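Local coordinates for extracellular solute-binding protein, family 5 (Chelativorans sp., PDB 6WM6) that binds EDTA and related aminopolycarboxylates in the periplasm and probably hands them to an ABC transporter for uptake, at residues 59-64 with 212-217; 197-202 with 207-212; 460-465 with 547-552. All blocks are in the same frame, centred on the assembly; numbering follows the deposited sequence.

Interaction 1 (59-64 with 212-217); sequences TNWNVT and NEVPAW
W61 packs against V214 and P215, through the CA of V214 and the ring CD of P215, and this is the tight part of the contact. Two loops meet here. One follows strand 49-54, and the other leaves the end of helix 202-212. W61 CG lies anti to its own carbonyl carbon (chi1 -68°), which carries the indole toward 212-217. The two neighbours share one indole face. V214 CA stands 4.0 Å from the centroid of the five-membered ring of W61. P215 CD sits 3.8 Å from the centroid of the six-membered ring of W61, and it presses to 3.4 Å from W61 CE3. Both are CH-pi contacts. V214 also runs alongside the indole, with CG2 4.0 Å from W61 CZ2. F227 also meets W61 edge-to-face, and V76 and T77 of helix 71-77 touch its side chain.

The other side is loose and wet. T59 and N212 have no direct bond to each other. Instead, two waters bridge them. One donates to T59 O and, at 2.8 Å, to N212 O. The second donates to T59 O (2.7 Å) and to N212 OD1. T59, N212 and E213 are exposed.

The 59-64 loop is braced internally. N60 OD1 accepts from N62 N at 2.8 Å, in the carbonyl plane. N62 OD1 in turn accepts from T64 OG1. A backbone bond from W61 to S211 ties the loop to the last turn of helix 202-212. The arrangement combines an Asx turn at N60 with CH-pi packing that joins the loop after strand 49-54 to the chain leaving helix 202-212.

Interaction 2 (197-202 with 207-212); sequences EKHGDI and NNFLSN
An offset stack of H199 on F209 ties the loop before helix 202-212 to the helix it leads into. The chain turns at G200, where phi is positive. It then enters the helix at D201, the N-cap residue, whose OD1 accepts from E204 N. F209 sits two turns further on, just where the helix widens into a pi-type turn at 207-209.

The contact is made by the two rings and their CB atoms. The ring planes are nearly parallel, 6° apart, and the centroids are 3.8 Å apart. F209 CG lies anti to the backbone N (chi1 173°), and this swings the phenyl out toward the loop. H199 CD2 lies over the centre of the phenyl, and F209 CD1 lies over the centre of the imidazole. Behind the rings, H199 CB meets F209 CB at 3.7 Å. The contact lies at the surface, and both residues are partly exposed.

Next along the helix, L210 packs on Y136 of helix 131-141. N207 ND2 donates to E148 O, and N207 OD1 accepts from L150 N. A water lies 3.0 Å from H199 O and takes a weak bond from F209 N. The closest approach of the rings is H199 NE2 to F209 CE1, 3.3 Å.

Interaction 3 (460-465 with 547-552); sequences YFSQQV and PNQLGP. With EDO (1,2-ethanediol), chain I; SO4 (sulfate ion), chain C; SO4 (sulfate ion), chain B; EDO (1,2-ethanediol), chain E.
S462 and Q549 meet in a sparse contact, filled in by water and small solutes, near the centre of the chain. S462 ends strand 456-462 of the large mixed sheet. Q549 belongs to the loop between strands 540-541 and 560-561.

The direct touch is small. S462 CB rests 3.5 Å from Q549 NE2, and Q464 CG comes near Q549 OE1. S462 OG turns to N305 OD1. The Q549 chain runs extended beyond CG (chi2 -167°), which carries its amide across to the strand end.

Each end of that amide has a partner. Q549 NE2 donates almost straight to O1 of one sulfate, at 3.0 Å and 171°. Q549 OE1 accepts from O2 of an ethanediol at 2.8 Å. O1 of the same diol accepts from V465 N at 2.9 Å, so the diol spans the two segments. A water does the same for the backbones: it takes a bond from Q549 N (2.9 Å) and gives one to Q463 O (2.8 Å). A second water takes a bond from Q464 NE2 and lies 3.0 Å from Q549 OE1. Two residues before S462, Y460 OH donates to O3 of a second sulfate at 2.7 Å; that oxygen lies at the edge of the ring.

The loop has its own brace. N548 OD1 accepts from L550 N, in the carbonyl plane, which makes an Asx turn. Outside the segments, Q463 NE2 is held by Q360 and M355, and Q549 O accepts from R74. A71 N and R480 also bind sulfate. The solutes probably come from the crystallisation liquor. Such a strand end facing a loop across water and small anions is consistent with the ligand cleft between the lobes of a family 5 solute-binding protein.

Overall arrangement
Interactions 1 and 2 are neighbours, with centres 10 Å apart. They share N212 and helix 202-212: interaction 2 ties the loop before the helix to it, and interaction 1 packs the loop after it. Along the chain, 197-202 and 207-212 fall between 59-64 and the end of 212-217. Interaction 3 comes later in sequence. Its centre lies about 21 Å from that of interaction 1 and 28 Å from that of interaction 2, and it touches neither. Helix 71-77 is a link between interactions 1 and 3, since V63 touches R74 and R74 bonds Q549 O. Interaction 3 lies near the centre, probably by the ligand cleft, while interactions 1 and 2 join the ends of helix 202-212 to its surroundings.

Interaction 1 (59-64 with 212-217)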
loop_
_atom_site.group_PDB
_atom_site.type_symbol
_atom_site.label_atom_id
_atom_site.label_comp_id
_atom_site.label_asym_id
_atom_site.label_seq_id
_atom_site.Cartn_x
_atom_site.Cartn_y
_atom_site.Cartn_z
ATOM N N THR A 59 -7.823 -16.969 0.645
ATOM C CA THR A 59 -8.586 -17.571 1.731
ATOM C C THR A 59 -9.574 -16.604 2.359
ATOM O O THR A 59 -10.390 -17.023 3.184
ATOM C CB THR A 59 -7.644 -18.109 2.822
ATOM O OG1 THR A 59 -6.778 -17.067 3.261
ATOM C CG2 THR A 59 -6.816 -19.256 2.256
ATOM N N ASN A 60 -9.529 -15.338 1.974
ATOM C CA ASN A 60 -10.422 -14.298 2.472
ATOM C C ASN A 60 -10.694 -13.386 1.284
ATOM O O ASN A 60 -9.758 -12.922 0.637
ATOM C CB ASN A 60 -9.758 -13.535 3.628
ATOM C CG ASN A 60 -10.692 -12.536 4.289
ATOM O OD1 ASN A 60 -11.300 -11.681 3.617
ATOM N ND2 ASN A 60 -10.784 -12.597 5.598
ATOM N N TRP A 61 -11.972 -13.165 0.986
ATOM C CA TRP A 61 -12.408 -12.456 -0.192
ATOM C C TRP A 61 -12.810 -11.022 0.113
ATOM O O TRP A 61 -13.287 -10.327 -0.789
ATOM C CB TRP A 61 -13.589 -13.180 -0.841
ATOM C CG TRP A 61 -13.194 -14.490 -1.412
ATOM C CD1 TRP A 61 -13.169 -15.692 -0.762
ATOM C CD2 TRP A 61 -12.766 -14.733 -2.751
ATOM N NE1 TRP A 61 -12.738 -16.671 -1.623
ATOM C CE2 TRP A 61 -12.481 -16.106 -2.847
ATOM C CE3 TRP A 61 -12.588 -13.924 -3.878
ATOM C CZ2 TRP A 61 -12.034 -16.689 -4.033
ATOM C CZ3 TRP A 61 -12.149 -14.505 -5.045
ATOM C CH2 TRP A 61 -11.874 -15.873 -5.114
ATOM N N ASN A 62 -12.595 -10.569 1.345
ATOM C CA ASN A 62 -13.052 -9.266 1.819
ATOM C C ASN A 62 -11.826 -8.405 2.099
ATOM O O ASN A 62 -11.232 -8.470 3.180
ATOM C CB ASN A 62 -13.919 -9.471 3.061
ATOM C CG ASN A 62 -14.409 -8.182 3.662
ATOM O OD1 ASN A 62 -14.050 -7.070 3.223
ATOM N ND2 ASN A 62 -15.266 -8.318 4.692
ATOM N N VAL A 63 -11.460 -7.573 1.128
ATOM C CA VAL A 63 -10.221 -6.800 1.226
ATOM C C VAL A 63 -10.249 -5.821 2.383
ATOM O O VAL A 63 -9.191 -5.360 2.835
ATOM C CB VAL A 63 -9.923 -6.097 -0.114
ATOM C CG1 VAL A 63 -10.817 -4.894 -0.328
ATOM C CG2 VAL A 63 -8.447 -5.709 -0.184
ATOM N N THR A 64 -11.438 -5.433 2.848
ATOM C CA THR A 64 -11.574 -4.482 3.939
ATOM C C THR A 64 -11.364 -5.120 5.302
ATOM O O THR A 64 -11.267 -4.402 6.310
ATOM C CB THR A 64 -12.891 -3.710 3.896
ATOM O OG1 THR A 64 -13.981 -4.538 4.341
ATOM C CG2 THR A 64 -13.181 -3.200 2.481
ATOM N N ASN A 212 -15.420 -15.502 3.834
ATOM C CA ASN A 212 -15.081 -16.896 3.590
ATOM C C ASN A 212 -15.640 -17.452 2.298
ATOM O O ASN A 212 -15.067 -18.406 1.765
ATOM C CB ASN A 212 -15.585 -17.776 4.742
ATOM C CG ASN A 212 -14.991 -17.390 6.074
ATOM O OD1 ASN A 212 -13.868 -16.899 6.150
ATOM N ND2 ASN A 212 -15.751 -17.610 7.140
ATOM N N GLU A 213 -16.746 -16.927 1.800
ATOM C CA GLU A 213 -17.383 -17.484 0.621
ATOM C C GLU A 213 -16.809 -16.891 -0.653
ATOM O O GLU A 213 -16.519 -15.695 -0.717
ATOM C CB GLU A 213 -18.887 -17.231 0.640
ATOM C CG GLU A 213 -19.626 -17.832 1.831
ATOM C CD GLU A 213 -19.428 -19.332 1.941
ATOM O OE1 GLU A 213 -19.054 -19.803 3.036
ATOM O OE2 GLU A 213 -19.636 -20.038 0.930
ATOM N N VAL A 214 -16.653 -17.725 -1.667
ATOM C CA VAL A 214 -16.322 -17.205 -3.003
ATOM C C VAL A 214 -17.491 -16.349 -3.462
ATOM O O VAL A 214 -18.652 -16.813 -3.428
ATOM C CB VAL A 214 -16.076 -18.368 -3.978
ATOM C CG1 VAL A 214 -15.689 -17.825 -5.354
ATOM C CG2 VAL A 214 -14.981 -19.296 -3.447
ATOM N N PRO A 215 -17.273 -15.108 -3.872
ATOM C CA PRO A 215 -18.427 -14.241 -4.157
ATOM C C PRO A 215 -19.134 -14.687 -5.426
ATOM O O PRO A 215 -18.495 -14.869 -6.466
ATOM C CB PRO A 215 -17.802 -12.847 -4.308
ATOM C CG PRO A 215 -16.331 -13.114 -4.604
ATOM C CD PRO A 215 -15.993 -14.375 -3.890
ATOM N N ALA A 216 -20.456 -14.830 -5.338
ATOM C CA ALA A 216 -21.298 -15.130 -6.488
ATOM C C ALA A 216 -21.839 -13.870 -7.152
ATOM O O ALA A 216 -22.342 -13.936 -8.277
ATOM C CB ALA A 216 -22.465 -16.027 -6.064
ATOM N N TRP A 217 -21.691 -12.728 -6.503
ATOM C CA TRP A 217 -22.245 -11.448 -6.916
ATOM C C TRP A 217 -21.151 -10.560 -7.498
ATOM O O TRP A 217 -19.957 -10.818 -7.365
ATOM C CB TRP A 217 -22.853 -10.761 -5.670
ATOM C CG TRP A 217 -21.886 -10.760 -4.512
ATOM C CD1 TRP A 217 -21.847 -11.672 -3.490
ATOM C CD2 TRP A 217 -20.798 -9.862 -4.288
ATOM N NE1 TRP A 217 -20.806 -11.387 -2.648
ATOM C CE2 TRP A 217 -20.147 -10.277 -3.101
ATOM C CE3 TRP A 217 -20.321 -8.729 -4.953
ATOM C CZ2 TRP A 217 -19.030 -9.604 -2.588
ATOM C CZ3 TRP A 217 -19.200 -8.061 -4.429
ATOM C CH2 TRP A 217 -18.585 -8.508 -3.262
HETATM O O HOH W 1 -12.360 -19.239 2.060
HETATM O O HOH W 2 -11.674 -16.001 5.339
#

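Interaction 2 (197-202 with 207-212)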
loop_
_atom_site.group_PDB
_atom_site.type_symbol
_atom_site.label_atom_id
_atom_site.label_comp_id
_atom_site.label_asym_id
_atom_site.label_seq_id
_atom_site.Cartn_x
_atom_site.Cartn_y
_atom_site.Cartn_z
ATOM N N GLU A 197 -27.573 -9.406 4.206
ATOM C CA GLU A 197 -28.618 -9.507 5.228
ATOM C C GLU A 197 -29.257 -10.882 5.278
ATOM O O GLU A 197 -29.952 -11.181 6.267
ATOM C CB GLU A 197 -29.663 -8.406 5.059
ATOM C CG GLU A 197 -30.605 -8.555 3.891
ATOM C CD GLU A 197 -31.542 -7.363 3.766
ATOM O OE1 GLU A 197 -32.257 -7.261 2.745
ATOM O OE2 GLU A 197 -31.555 -6.524 4.693
ATOM N N LYS A 198 -29.058 -11.722 4.259
ATOM C CA LYS A 198 -29.568 -13.087 4.276
ATOM C C LYS A 198 -28.664 -14.036 5.048
ATOM O O LYS A 198 -29.000 -15.221 5.173
ATOM C CB LYS A 198 -29.680 -13.628 2.844
ATOM C CG LYS A 198 -30.582 -12.808 1.945
ATOM C CD LYS A 198 -30.611 -13.382 0.542
ATOM C CE LYS A 198 -31.428 -12.512 -0.392
ATOM N NZ LYS A 198 -31.526 -13.104 -1.754
ATOM N N HIS A 199 -27.545 -13.553 5.574
ATOM C CA HIS A 199 -26.510 -14.403 6.138
ATOM C C HIS A 199 -26.134 -13.958 7.538
ATOM O O HIS A 199 -24.950 -13.910 7.900
ATOM C CB HIS A 199 -25.287 -14.429 5.219
ATOM C CG HIS A 199 -25.567 -15.009 3.870
ATOM N ND1 HIS A 199 -25.465 -16.361 3.611
ATOM C CD2 HIS A 199 -25.972 -14.435 2.712
ATOM C CE1 HIS A 199 -25.781 -16.589 2.348
ATOM N NE2 HIS A 199 -26.095 -15.438 1.781
ATOM N N GLY A 200 -27.133 -13.629 8.343
ATOM C CA GLY A 200 -26.939 -13.323 9.742
ATOM C C GLY A 200 -26.947 -11.834 10.019
ATOM O O GLY A 200 -27.282 -11.000 9.171
ATOM N N ASP A 201 -26.552 -11.503 11.245
ATOM C CA ASP A 201 -26.400 -10.106 11.617
ATOM C C ASP A 201 -25.148 -9.537 10.945
ATOM O O ASP A 201 -24.414 -10.238 10.242
ATOM C CB ASP A 201 -26.378 -9.951 13.136
ATOM C CG ASP A 201 -25.167 -10.593 13.784
ATOM O OD1 ASP A 201 -24.196 -10.931 13.076
ATOM O OD2 ASP A 201 -25.185 -10.763 15.022
ATOM N N ILE A 202 -24.898 -8.250 11.168
ATOM C CA ILE A 202 -23.873 -7.556 10.385
ATOM C C ILE A 202 -22.506 -8.189 10.601
ATOM O O ILE A 202 -21.753 -8.396 9.648
ATOM C CB ILE A 202 -23.908 -6.047 10.685
ATOM C CG1 ILE A 202 -25.249 -5.479 10.202
ATOM C CG2 ILE A 202 -22.740 -5.330 10.004
ATOM C CD1 ILE A 202 -25.301 -3.976 10.077
ATOM N N ASN A 207 -17.897 -10.942 8.625
ATOM C CA ASN A 207 -16.793 -11.805 9.008
ATOM C C ASN A 207 -16.855 -13.179 8.346
ATOM O O ASN A 207 -15.810 -13.818 8.182
ATOM C CB ASN A 207 -16.783 -12.007 10.534
ATOM C CG ASN A 207 -16.433 -10.756 11.301
ATOM O OD1 ASN A 207 -15.747 -9.864 10.809
ATOM N ND2 ASN A 207 -16.883 -10.688 12.544
ATOM N N ASN A 208 -18.044 -13.660 7.978
ATOM C CA ASN A 208 -18.203 -15.000 7.423
ATOM C C ASN A 208 -18.623 -14.947 5.958
ATOM O O ASN A 208 -17.796 -15.192 5.083
ATOM C CB ASN A 208 -19.166 -15.812 8.294
ATOM C CG ASN A 208 -18.709 -15.879 9.744
ATOM O OD1 ASN A 208 -19.481 -15.613 10.665
ATOM N ND2 ASN A 208 -17.440 -16.209 9.949
ATOM N N PHE A 209 -19.875 -14.599 5.658
ATOM C CA PHE A 209 -20.345 -14.592 4.271
ATOM C C PHE A 209 -19.410 -13.841 3.326
ATOM O O PHE A 209 -18.974 -14.394 2.311
ATOM C CB PHE A 209 -21.762 -14.010 4.216
ATOM C CG PHE A 209 -22.292 -13.803 2.829
ATOM C CD1 PHE A 209 -22.520 -14.892 1.977
ATOM C CD2 PHE A 209 -22.587 -12.528 2.374
ATOM C CE1 PHE A 209 -23.020 -14.678 0.701
ATOM C CE2 PHE A 209 -23.086 -12.321 1.086
ATOM C CZ PHE A 209 -23.301 -13.407 0.259
ATOM N N LEU A 210 -19.081 -12.581 3.625
ATOM C CA LEU A 210 -18.308 -11.786 2.685
ATOM C C LEU A 210 -16.832 -12.155 2.693
ATOM O O LEU A 210 -16.138 -11.881 1.708
ATOM C CB LEU A 210 -18.463 -10.291 2.990
ATOM C CG LEU A 210 -19.854 -9.709 2.724
ATOM C CD1 LEU A 210 -19.912 -8.255 3.128
ATOM C CD2 LEU A 210 -20.240 -9.863 1.250
ATOM N N SER A 211 -16.335 -12.765 3.763
ATOM C CA SER A 211 -14.927 -13.110 3.886
ATOM C C SER A 211 -14.632 -14.519 3.400
ATOM O O SER A 211 -13.690 -14.732 2.640
ATOM C CB SER A 211 -14.484 -12.963 5.346
ATOM O OG SER A 211 -14.541 -11.607 5.759
ATOM N N ASN A 212 -15.420 -15.502 3.834
ATOM C CA ASN A 212 -15.081 -16.896 3.590
ATOM C C ASN A 212 -15.640 -17.452 2.298
ATOM O O ASN A 212 -15.067 -18.406 1.765
ATOM C CB ASN A 212 -15.585 -17.776 4.742
ATOM C CG ASN A 212 -14.991 -17.390 6.074
ATOM O OD1 ASN A 212 -13.868 -16.899 6.150
ATOM N ND2 ASN A 212 -15.751 -17.610 7.140
HETATM O O HOH W 3 -22.501 -15.443 7.268
#

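Interaction 3 (460-465 with 547-552)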
loop_
_atom_site.group_PDB
_atom_site.type_symbol
_atom_site.label_atom_id
_atom_site.label_comp_id
_atom_site.label_asym_id
_atom_site.label_seq_id
_atom_site.Cartn_x
_atom_site.Cartn_y
_atom_site.Cartn_z
ATOM N N TYR A 460 9.085 -2.347 4.464
ATOM C CA TYR A 460 8.515 -1.235 3.721
ATOM C C TYR A 460 7.159 -0.846 4.309
ATOM O O TYR A 460 6.458 -1.685 4.883
ATOM C CB TYR A 460 8.370 -1.527 2.207
ATOM C CG TYR A 460 7.358 -2.608 1.857
ATOM C CD1 TYR A 460 6.001 -2.312 1.677
ATOM C CD2 TYR A 460 7.743 -3.928 1.725
ATOM C CE1 TYR A 460 5.081 -3.305 1.373
ATOM C CE2 TYR A 460 6.819 -4.923 1.413
ATOM C CZ TYR A 460 5.501 -4.591 1.250
ATOM O OH TYR A 460 4.578 -5.601 0.954
ATOM N N PHE A 461 6.810 0.424 4.160
ATOM C CA PHE A 461 5.463 0.920 4.405
ATOM C C PHE A 461 4.817 1.257 3.066
ATOM O O PHE A 461 5.486 1.664 2.125
ATOM C CB PHE A 461 5.496 2.189 5.267
ATOM C CG PHE A 461 5.581 1.935 6.747
ATOM C CD1 PHE A 461 4.700 1.082 7.357
ATOM C CD2 PHE A 461 6.544 2.561 7.530
ATOM C CE1 PHE A 461 4.763 0.863 8.727
ATOM C CE2 PHE A 461 6.609 2.319 8.894
ATOM C CZ PHE A 461 5.722 1.479 9.478
ATOM N N SER A 462 3.495 1.176 3.010
ATOM C CA SER A 462 2.719 1.500 1.809
ATOM C C SER A 462 2.072 2.868 2.035
ATOM O O SER A 462 1.175 3.017 2.881
ATOM C CB SER A 462 1.621 0.450 1.583
ATOM O OG SER A 462 2.162 -0.836 1.411
ATOM N N GLN A 463 2.492 3.866 1.273
ATOM C CA GLN A 463 1.937 5.206 1.422
ATOM C C GLN A 463 0.539 5.304 0.818
ATOM O O GLN A 463 0.217 4.628 -0.166
ATOM C CB GLN A 463 2.858 6.240 0.765
ATOM C CG GLN A 463 2.335 7.674 0.762
ATOM C CD GLN A 463 2.213 8.280 2.145
ATOM O OE1 GLN A 463 1.660 7.667 3.072
ATOM N NE2 GLN A 463 2.750 9.488 2.312
ATOM N N GLN A 464 -0.281 6.172 1.413
ATOM C CA GLN A 464 -1.638 6.466 0.985
ATOM C C GLN A 464 -1.712 7.840 0.329
ATOM O O GLN A 464 -0.816 8.688 0.433
ATOM C CB GLN A 464 -2.580 6.410 2.201
ATOM C CG GLN A 464 -2.649 5.038 2.811
ATOM C CD GLN A 464 -3.409 5.035 4.127
ATOM O OE1 GLN A 464 -4.157 5.982 4.429
ATOM N NE2 GLN A 464 -3.240 3.966 4.909
ATOM N N VAL A 465 -2.858 8.091 -0.318
ATOM C CA VAL A 465 -3.083 9.369 -0.966
ATOM C C VAL A 465 -3.117 10.506 0.039
ATOM O O VAL A 465 -2.720 11.632 -0.281
ATOM C CB VAL A 465 -4.389 9.318 -1.785
ATOM C CG1 VAL A 465 -4.797 10.706 -2.257
ATOM C CG2 VAL A 465 -4.208 8.387 -2.975
ATOM N N PRO A 547 0.998 2.568 -9.654
ATOM C CA PRO A 547 2.055 2.193 -8.682
ATOM C C PRO A 547 1.713 2.598 -7.255
ATOM O O PRO A 547 2.432 3.357 -6.570
ATOM C CB PRO A 547 3.292 2.927 -9.229
ATOM C CG PRO A 547 2.726 4.107 -9.945
ATOM C CD PRO A 547 1.435 3.621 -10.584
ATOM N N ASN A 548 0.616 2.051 -6.776
ATOM C CA ASN A 548 0.048 2.373 -5.487
ATOM C C ASN A 548 -0.701 1.138 -4.996
ATOM O O ASN A 548 -0.725 0.101 -5.657
ATOM C CB ASN A 548 -0.856 3.583 -5.579
ATOM C CG ASN A 548 -1.910 3.417 -6.636
ATOM O OD1 ASN A 548 -2.757 2.511 -6.525
ATOM N ND2 ASN A 548 -1.873 4.238 -7.670
ATOM N N GLN A 549 -1.319 1.236 -3.811
ATOM C CA GLN A 549 -1.942 0.050 -3.237
ATOM C C GLN A 549 -3.080 -0.499 -4.068
ATOM O O GLN A 549 -3.404 -1.682 -3.946
ATOM C CB GLN A 549 -2.445 0.330 -1.835
ATOM C CG GLN A 549 -1.322 0.487 -0.836
ATOM C CD GLN A 549 -1.825 0.443 0.595
ATOM O OE1 GLN A 549 -2.340 1.422 1.110
ATOM N NE2 GLN A 549 -1.696 -0.714 1.215
ATOM N N LEU A 550 -3.737 0.326 -4.868
ATOM C CA LEU A 550 -4.857 -0.181 -5.666
ATOM C C LEU A 550 -4.355 -1.046 -6.812
ATOM O O LEU A 550 -4.900 -2.133 -7.061
ATOM C CB LEU A 550 -5.765 0.954 -6.135
ATOM C CG LEU A 550 -6.776 1.433 -5.101
ATOM C CD1 LEU A 550 -7.887 0.415 -4.903
ATOM C CD2 LEU A 550 -6.150 1.780 -3.761
ATOM N N GLY A 551 -3.341 -0.599 -7.528
ATOM C CA GLY A 551 -2.623 -1.457 -8.440
ATOM C C GLY A 551 -3.235 -1.562 -9.831
ATOM O O GLY A 551 -4.257 -0.918 -10.147
ATOM N N PRO A 552 -2.609 -2.380 -10.692
ATOM C CA PRO A 552 -2.980 -2.420 -12.118
ATOM C C PRO A 552 -4.400 -2.834 -12.408
ATOM O O PRO A 552 -4.906 -2.505 -13.489
ATOM C CB PRO A 552 -1.970 -3.405 -12.732
ATOM C CG PRO A 552 -0.838 -3.459 -11.767
ATOM C CD PRO A 552 -1.387 -3.157 -10.386
HETATM C C1 EDO I . -5.502 4.830 -0.676
HETATM O O1 EDO I . -4.936 6.073 -0.249
HETATM C C2 EDO I . -4.424 3.964 -1.316
HETATM O O2 EDO I . -3.432 3.578 -0.353
HETATM S S SO4 C . -1.368 -1.610 4.957
HETATM O O1 SO4 C . -2.466 -1.242 4.062
HETATM O O2 SO4 C . -1.332 -3.065 5.073
HETATM O O3 SO4 C . -0.100 -1.157 4.379
HETATM O O4 SO4 C . -1.594 -1.017 6.266
HETATM S S SO4 B . 0.783 -6.056 0.971
HETATM O O1 SO4 B . -0.269 -5.730 0.004
HETATM O O2 SO4 B . 1.281 -7.394 0.699
HETATM O O3 SO4 B . 1.892 -5.069 0.851
HETATM O O4 SO4 B . 0.220 -6.004 2.315
HETATM C C1 EDO E . 3.143 8.040 -5.793
HETATM O O1 EDO E . 3.319 8.467 -7.148
HETATM C C2 EDO E . 3.368 6.530 -5.742
HETATM O O2 EDO E . 2.809 6.008 -6.956
HETATM O O HOH W 4 -1.411 1.841 3.897
HETATM O O HOH W 5 -1.402 3.699 -2.257
#